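Local coordinates for DPS family protein (Vibrio cholerae O1 biovar El Tor, PDB 3IQ1) that probably oxidises and stores iron inside a twelve-subunit ferritin-like shell, as other members of the Dps family do, at residues Q64-E69 against S141-E146. Sequence-based numbering, arbitrary orientation.
Sequences QLKIDE and SDYIRE
Lys66 lies along one face of the Tyr143 ring, and its methylenes do most of the touching. Lys66 CD makes a CH-pi contact, 3.8 Å from the centroid of the Tyr143 ring and 13° off the ring normal. Lys66 CG comes nearer the hydroxyl end, 3.6 Å from Tyr143 CE1. The two side chains run alongside each other but point opposite ways, each toward the other's helix. Lys66 runs straight as far as CE, then bends at its last torsion (chi4 72°). That bend turns the ammonium group off the ring to Glu146. Lys66 NZ gives a hydrogen bond of 2.7 Å to Glu146 OE1, met nearly along its C-O axis, and this bond is part of a salt bridge.

Both segments are helical and nearly antiparallel. They belong to helices 49-76 and 134-158 of the four-helix bundle that defines the ferritin-like fold. The axes of the two segments come no closer than 12.1 Å, so long side chains bridge the gap. Tyr30 of helix 13-43 also touches Lys66, and Gln121 of helix 103-131 touches Tyr143.

The Tyr143 hydroxyl reaches the backbone of helix 49-76. Tyr143 OH is 2.9 Å from Lys66 O and 3.3 Å from Glu69 CB. Glu69 has CG anti to its own N and extends beyond it, which brings OE2 to the edge of the Tyr143 ring, near its plane. The carboxylate plane stands 78° from that of the ring. A water donates to Glu69 OE2 at 3.2 Å and to Asp142 OD2 at 3.0 Å, so it bridges two carboxylates of like charge, whose repulsion it can probably only soften. Asp142 OD2 also forms a salt bridge with Arg145 of a neighbouring subunit, which probably eases the like charges further.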
loop_
_atom_site.group_PDB
_atom_site.type_symbol
_atom_site.label_atom_id
_atom_site.label_comp_id
_atom_site.label_asym_id
_atom_site.label_seq_id
_atom_site.Cartn_x
_atom_site.Cartn_y
_atom_site.Cartn_z
ATOM N N GLN B 64 -19.754 -15.000 -7.357
ATOM C CA GLN B 64 -18.883 -16.043 -6.841
ATOM C C GLN B 64 -18.733 -15.861 -5.334
ATOM O O GLN B 64 -18.797 -16.860 -4.599
ATOM C CB GLN B 64 -17.516 -16.019 -7.505
ATOM C CG GLN B 64 -16.653 -17.138 -6.956
ATOM C CD GLN B 64 -16.684 -18.343 -7.851
ATOM O OE1 GLN B 64 -17.730 -18.758 -8.352
ATOM N NE2 GLN B 64 -15.504 -18.902 -8.099
ATOM N N LEU B 65 -18.600 -14.618 -4.895
ATOM C CA LEU B 65 -18.544 -14.327 -3.446
ATOM C C LEU B 65 -19.806 -14.877 -2.755
ATOM O O LEU B 65 -19.733 -15.489 -1.684
ATOM C CB LEU B 65 -18.400 -12.809 -3.139
ATOM C CG LEU B 65 -17.059 -12.163 -3.564
ATOM C CD1 LEU B 65 -17.018 -10.642 -3.383
ATOM C CD2 LEU B 65 -15.948 -12.781 -2.777
ATOM N N LYS B 66 -20.949 -14.651 -3.376
ATOM C CA LYS B 66 -22.249 -15.064 -2.805
ATOM C C LYS B 66 -22.401 -16.544 -2.792
ATOM O O LYS B 66 -22.922 -17.093 -1.834
ATOM C CB LYS B 66 -23.395 -14.370 -3.523
ATOM C CG LYS B 66 -23.454 -12.859 -3.171
ATOM C CD LYS B 66 -24.658 -12.109 -3.718
ATOM C CE LYS B 66 -24.789 -10.676 -3.235
ATOM N NZ LYS B 66 -23.750 -9.745 -3.849
ATOM N N ILE B 67 -21.938 -17.226 -3.835
ATOM C CA ILE B 67 -21.958 -18.663 -3.913
ATOM C C ILE B 67 -21.166 -19.277 -2.754
ATOM O O ILE B 67 -21.639 -20.207 -2.085
ATOM C CB ILE B 67 -21.403 -19.159 -5.250
ATOM C CG1 ILE B 67 -22.451 -18.956 -6.350
ATOM C CG2 ILE B 67 -21.074 -20.605 -5.147
ATOM C CD1 ILE B 67 -21.848 -19.033 -7.780
ATOM N N ASP B 68 -20.003 -18.686 -2.493
ATOM C CA ASP B 68 -19.115 -19.145 -1.397
ATOM C C ASP B 68 -19.865 -19.038 -0.044
ATOM O O ASP B 68 -19.933 -20.003 0.731
ATOM C CB ASP B 68 -17.857 -18.265 -1.322
ATOM C CG ASP B 68 -16.991 -18.277 -2.610
ATOM O OD1 ASP B 68 -17.245 -19.127 -3.481
ATOM O OD2 ASP B 68 -16.018 -17.443 -2.727
ATOM N N GLU B 69 -20.458 -17.884 0.185
ATOM C CA GLU B 69 -21.142 -17.570 1.449
ATOM C C GLU B 69 -22.402 -18.421 1.624
ATOM O O GLU B 69 -22.752 -18.805 2.706
ATOM C CB GLU B 69 -21.389 -16.055 1.651
ATOM C CG GLU B 69 -21.651 -15.581 3.143
ATOM C CD GLU B 69 -21.593 -14.045 3.390
ATOM O OE1 GLU B 69 -21.775 -13.612 4.546
ATOM O OE2 GLU B 69 -21.354 -13.272 2.451
ATOM N N SER B 141 -30.987 -10.673 3.525
ATOM C CA SER B 141 -31.116 -9.234 3.541
ATOM C C SER B 141 -30.007 -8.548 2.752
ATOM O O SER B 141 -30.248 -7.656 1.921
ATOM C CB SER B 141 -31.171 -8.734 4.969
ATOM O OG SER B 141 -31.142 -7.317 5.057
ATOM N N ASP B 142 -28.793 -8.994 3.016
ATOM C CA ASP B 142 -27.626 -8.484 2.300
ATOM C C ASP B 142 -27.794 -8.723 0.799
ATOM O O ASP B 142 -27.550 -7.817 -0.009
ATOM C CB ASP B 142 -26.345 -9.159 2.757
ATOM C CG ASP B 142 -25.886 -8.708 4.134
ATOM O OD1 ASP B 142 -26.413 -7.721 4.677
ATOM O OD2 ASP B 142 -24.940 -9.294 4.625
ATOM N N TYR B 143 -28.156 -9.938 0.402
ATOM C CA TYR B 143 -28.256 -10.260 -1.002
ATOM C C TYR B 143 -29.336 -9.456 -1.707
ATOM O O TYR B 143 -29.146 -8.938 -2.817
ATOM C CB TYR B 143 -28.508 -11.749 -1.226
ATOM C CG TYR B 143 -27.342 -12.692 -0.864
ATOM C CD1 TYR B 143 -26.168 -12.227 -0.253
ATOM C CD2 TYR B 143 -27.418 -14.009 -1.148
ATOM C CE1 TYR B 143 -25.092 -13.081 0.042
ATOM C CE2 TYR B 143 -26.369 -14.894 -0.800
ATOM C CZ TYR B 143 -25.220 -14.405 -0.211
ATOM O OH TYR B 143 -24.214 -15.262 0.070
ATOM N N ILE B 144 -30.485 -9.312 -1.042
ATOM C CA ILE B 144 -31.623 -8.592 -1.611
ATOM C C ILE B 144 -31.253 -7.134 -1.817
ATOM O O ILE B 144 -31.463 -6.557 -2.891
ATOM C CB ILE B 144 -32.869 -8.732 -0.710
ATOM C CG1 ILE B 144 -33.417 -10.167 -0.767
ATOM C CG2 ILE B 144 -33.950 -7.732 -1.119
ATOM C CD1 ILE B 144 -34.324 -10.491 0.387
ATOM N N ARG B 145 -30.646 -6.506 -0.825
ATOM C CA ARG B 145 -30.448 -5.070 -0.948
ATOM C C ARG B 145 -29.424 -4.780 -2.074
ATOM O O ARG B 145 -29.544 -3.773 -2.790
ATOM C CB ARG B 145 -30.018 -4.474 0.365
ATOM C CG ARG B 145 -28.635 -4.829 0.798
ATOM C CD ARG B 145 -28.422 -4.507 2.281
ATOM N NE ARG B 145 -28.410 -3.062 2.496
ATOM C CZ ARG B 145 -27.909 -2.461 3.584
ATOM N NH1 ARG B 145 -27.889 -1.148 3.669
ATOM N NH2 ARG B 145 -27.450 -3.168 4.572
ATOM N N GLU B 146 -28.399 -5.623 -2.180
ATOM C CA GLU B 146 -27.379 -5.443 -3.176
ATOM C C GLU B 146 -27.948 -5.660 -4.581
ATOM O O GLU B 146 -27.639 -4.908 -5.559
ATOM C CB GLU B 146 -26.176 -6.363 -2.914
ATOM C CG GLU B 146 -25.420 -5.987 -1.630
ATOM C CD GLU B 146 -24.360 -6.978 -1.248
ATOM O OE1 GLU B 146 -23.902 -7.704 -2.141
ATOM O OE2 GLU B 146 -23.939 -6.995 -0.054
HETATM O O HOH W 1 -23.042 -10.582 2.737
#